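Local structure of SusD-like carbohydrate binding protein (Bacteroides vulgatus, 3LEW) at residues Glu253-Ala259 and Asp340-Val346. The protein probably binds carbohydrate at the outer membrane as a SusD-family protein, serving nutrient uptake. Coordinates in Å, arbitrary orientation, origin at the centre of the assembly. Numbering follows the deposited sequence.
Sequences EWIWGHA and DIVLMRV
Residues 253-259 and 340-346 run antiparallel as a two-stranded sheet. His258 and Ile341 form a regular hydrogen-bonded pair (His258 N to Ile341 O 2.9 Å, Ile341 N to His258 O 3.0 Å); Gly257-Val342 and Trp254-Arg345 are non-hydrogen-bonded pairs. Between them each strand carries a classic beta bulge: Ile255 N and Trp256 N both donate to Met344 O (2.8 and 3.1 Å), Leu343 N and Met344 N to Trp256 O (2.9 and 3.1 Å), with psi near -36° at Ile255 and -29° at Leu343. Trp254 (m, chi2 32°) lays its flat indole along the sheet, Val342 CB sitting 3.5 Å from the six-membered ring centroid, a CH-pi contact. A CB on Gly257 would clash with Trp254 CE3, so glycine suits this place. Buried in the helix-rich SusD fold, this long-range antiparallel pairing joins regions some 80 residues apart; helix 202-215 packs on Trp256, helix 19-35 on Leu343. Trp256 (t, chi2 29°) takes branched Leu343 CD1 over one ring face, while NE1 hydrogen-bonds to His198 O. Flexible selenomethionine Met344 (t, t, p) brings CE within 3.5 Å of Ile255 CG2; apolar Ile255 CG1 meets Val346 CG2 at 3.8 Å. Long Arg345 (m) bridges NH1 to Glu253 OE2 at 2.8 Å, its hydrogen-bond geometry weak; NH1 also bridges Glu401, NH2 Glu405. Glu253 OE1 salt-bridges Arg376 and hydrogen-bonds Met237 N. Val346 N closes on Glu253 O at 2.9 Å.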
loop_
_atom_site.group_PDB
_atom_site.type_symbol
_atom_site.label_atom_id
_atom_site.label_comp_id
_atom_site.label_asym_id
_atom_site.label_seq_id
_atom_site.Cartn_x
_atom_site.Cartn_y
_atom_site.Cartn_z
ATOM N N GLU A 253 4.264 -10.572 -12.864
ATOM C CA GLU A 253 4.216 -9.125 -12.708
ATOM C C GLU A 253 4.480 -8.692 -11.269
ATOM O O GLU A 253 4.711 -7.510 -10.983
ATOM C CB GLU A 253 2.859 -8.591 -13.205
ATOM C CG GLU A 253 2.991 -7.165 -13.708
ATOM C CD GLU A 253 1.692 -6.409 -13.831
ATOM O OE1 GLU A 253 0.830 -6.786 -14.678
ATOM O OE2 GLU A 253 1.516 -5.423 -13.082
ATOM N N TRP A 254 4.374 -9.614 -10.322
ATOM C CA TRP A 254 4.664 -9.287 -8.925
ATOM C C TRP A 254 6.171 -9.218 -8.749
ATOM O O TRP A 254 6.868 -10.215 -8.872
ATOM C CB TRP A 254 4.093 -10.300 -7.947
ATOM C CG TRP A 254 2.619 -10.398 -7.835
ATOM C CD1 TRP A 254 1.672 -10.191 -8.826
ATOM C CD2 TRP A 254 1.891 -10.825 -6.672
ATOM N NE1 TRP A 254 0.403 -10.455 -8.332
ATOM C CE2 TRP A 254 0.510 -10.858 -7.025
ATOM C CE3 TRP A 254 2.273 -11.194 -5.373
ATOM C CZ2 TRP A 254 -0.468 -11.257 -6.130
ATOM C CZ3 TRP A 254 1.296 -11.626 -4.481
ATOM C CH2 TRP A 254 -0.075 -11.633 -4.871
ATOM N N ILE A 255 6.650 -8.033 -8.412
ATOM C CA ILE A 255 8.047 -7.808 -8.065
ATOM C C ILE A 255 8.319 -8.213 -6.624
ATOM O O ILE A 255 9.362 -8.784 -6.329
ATOM C CB ILE A 255 8.391 -6.327 -8.256
ATOM C CG1 ILE A 255 8.254 -5.966 -9.748
ATOM C CG2 ILE A 255 9.802 -6.035 -7.774
ATOM C CD1 ILE A 255 8.380 -4.461 -10.020
ATOM N N TRP A 256 7.342 -7.983 -5.750
ATOM C CA TRP A 256 7.526 -8.176 -4.336
ATOM C C TRP A 256 6.219 -8.583 -3.721
ATOM O O TRP A 256 5.174 -7.953 -3.978
ATOM C CB TRP A 256 7.994 -6.849 -3.710
ATOM C CG TRP A 256 8.724 -6.911 -2.403
ATOM C CD1 TRP A 256 9.509 -7.929 -1.923
ATOM C CD2 TRP A 256 8.899 -5.825 -1.488
ATOM N NE1 TRP A 256 10.117 -7.558 -0.750
ATOM C CE2 TRP A 256 9.728 -6.287 -0.438
ATOM C CE3 TRP A 256 8.388 -4.524 -1.416
ATOM C CZ2 TRP A 256 10.072 -5.481 0.660
ATOM C CZ3 TRP A 256 8.720 -3.760 -0.329
ATOM C CH2 TRP A 256 9.544 -4.240 0.691
ATOM N N GLY A 257 6.271 -9.608 -2.892
ATOM C CA GLY A 257 5.095 -10.061 -2.222
ATOM C C GLY A 257 5.377 -11.090 -1.149
ATOM O O GLY A 257 6.473 -11.649 -1.060
ATOM N N HIS A 258 4.374 -11.368 -0.344
ATOM C CA HIS A 258 4.507 -12.259 0.825
ATOM C C HIS A 258 3.688 -13.549 0.615
ATOM O O HIS A 258 2.454 -13.516 0.530
ATOM C CB HIS A 258 4.070 -11.503 2.083
ATOM C CG HIS A 258 4.139 -12.285 3.352
ATOM N ND1 HIS A 258 5.311 -12.804 3.845
ATOM C CD2 HIS A 258 3.175 -12.599 4.253
ATOM C CE1 HIS A 258 5.058 -13.432 4.987
ATOM N NE2 HIS A 258 3.777 -13.309 5.264
ATOM N N ALA A 259 4.364 -14.680 0.536
ATOM C CA ALA A 259 3.691 -15.974 0.295
ATOM C C ALA A 259 3.020 -16.469 1.577
ATOM O O ALA A 259 3.392 -16.085 2.700
ATOM C CB ALA A 259 4.687 -17.031 -0.190
ATOM N N ASP A 340 -1.861 -14.979 -1.006
ATOM C CA ASP A 340 -0.611 -14.239 -0.881
ATOM C C ASP A 340 -0.877 -12.730 -0.952
ATOM O O ASP A 340 -1.858 -12.278 -1.536
ATOM C CB ASP A 340 0.417 -14.632 -1.960
ATOM C CG ASP A 340 0.852 -16.112 -1.894
ATOM O OD1 ASP A 340 0.460 -16.863 -0.948
ATOM O OD2 ASP A 340 1.621 -16.538 -2.818
ATOM N N ILE A 341 0.052 -11.970 -0.401
ATOM C CA ILE A 341 -0.105 -10.521 -0.263
ATOM C C ILE A 341 0.844 -9.792 -1.228
ATOM O O ILE A 341 2.050 -9.839 -1.051
ATOM C CB ILE A 341 0.220 -10.038 1.149
ATOM C CG1 ILE A 341 -0.533 -10.843 2.222
ATOM C CG2 ILE A 341 -0.122 -8.527 1.272
ATOM C CD1 ILE A 341 -2.067 -10.894 2.069
ATOM N N VAL A 342 0.277 -9.121 -2.208
ATOM C CA VAL A 342 1.075 -8.332 -3.176
ATOM C C VAL A 342 1.588 -7.024 -2.522
ATOM O O VAL A 342 0.843 -6.348 -1.829
ATOM C CB VAL A 342 0.280 -8.045 -4.469
ATOM C CG1 VAL A 342 -0.935 -7.162 -4.211
ATOM C CG2 VAL A 342 1.187 -7.353 -5.531
ATOM N N LEU A 343 2.867 -6.672 -2.757
ATOM C CA LEU A 343 3.425 -5.460 -2.230
ATOM C C LEU A 343 3.881 -4.507 -3.367
ATOM O O LEU A 343 3.833 -3.298 -3.205
ATOM C CB LEU A 343 4.623 -5.791 -1.316
ATOM C CG LEU A 343 4.268 -6.574 -0.022
ATOM C CD1 LEU A 343 5.573 -7.057 0.674
ATOM C CD2 LEU A 343 3.396 -5.702 0.880
HETATM N N MSE A 344 4.272 -5.050 -4.507
HETATM C CA MSE A 344 4.767 -4.212 -5.617
HETATM C C MSE A 344 4.667 -4.978 -6.920
HETATM O O MSE A 344 5.143 -6.115 -6.988
HETATM C CB MSE A 344 6.209 -3.766 -5.395
HETATM C CG MSE A 344 6.641 -2.786 -6.397
HETATM SE SE MSE A 344 8.339 -1.925 -5.795
HETATM C CE MSE A 344 9.373 -3.363 -5.576
ATOM N N ARG A 345 4.063 -4.360 -7.946
ATOM C CA ARG A 345 3.970 -4.936 -9.277
ATOM C C ARG A 345 4.607 -4.030 -10.328
ATOM O O ARG A 345 4.743 -2.803 -10.146
ATOM C CB ARG A 345 2.500 -5.126 -9.661
ATOM C CG ARG A 345 1.757 -5.967 -8.719
ATOM C CD ARG A 345 0.398 -6.335 -9.324
ATOM N NE ARG A 345 -0.598 -5.263 -9.288
ATOM C CZ ARG A 345 -1.178 -4.693 -10.340
ATOM N NH1 ARG A 345 -0.857 -5.002 -11.598
ATOM N NH2 ARG A 345 -2.162 -3.815 -10.128
ATOM N N VAL A 346 4.941 -4.630 -11.457
ATOM C CA VAL A 346 5.515 -3.864 -12.569
ATOM C C VAL A 346 4.564 -2.732 -13.040
ATOM O O VAL A 346 5.033 -1.650 -13.398
ATOM C CB VAL A 346 5.920 -4.759 -13.760
ATOM C CG1 VAL A 346 6.660 -3.869 -14.881
ATOM C CG2 VAL A 346 6.859 -5.927 -13.297
#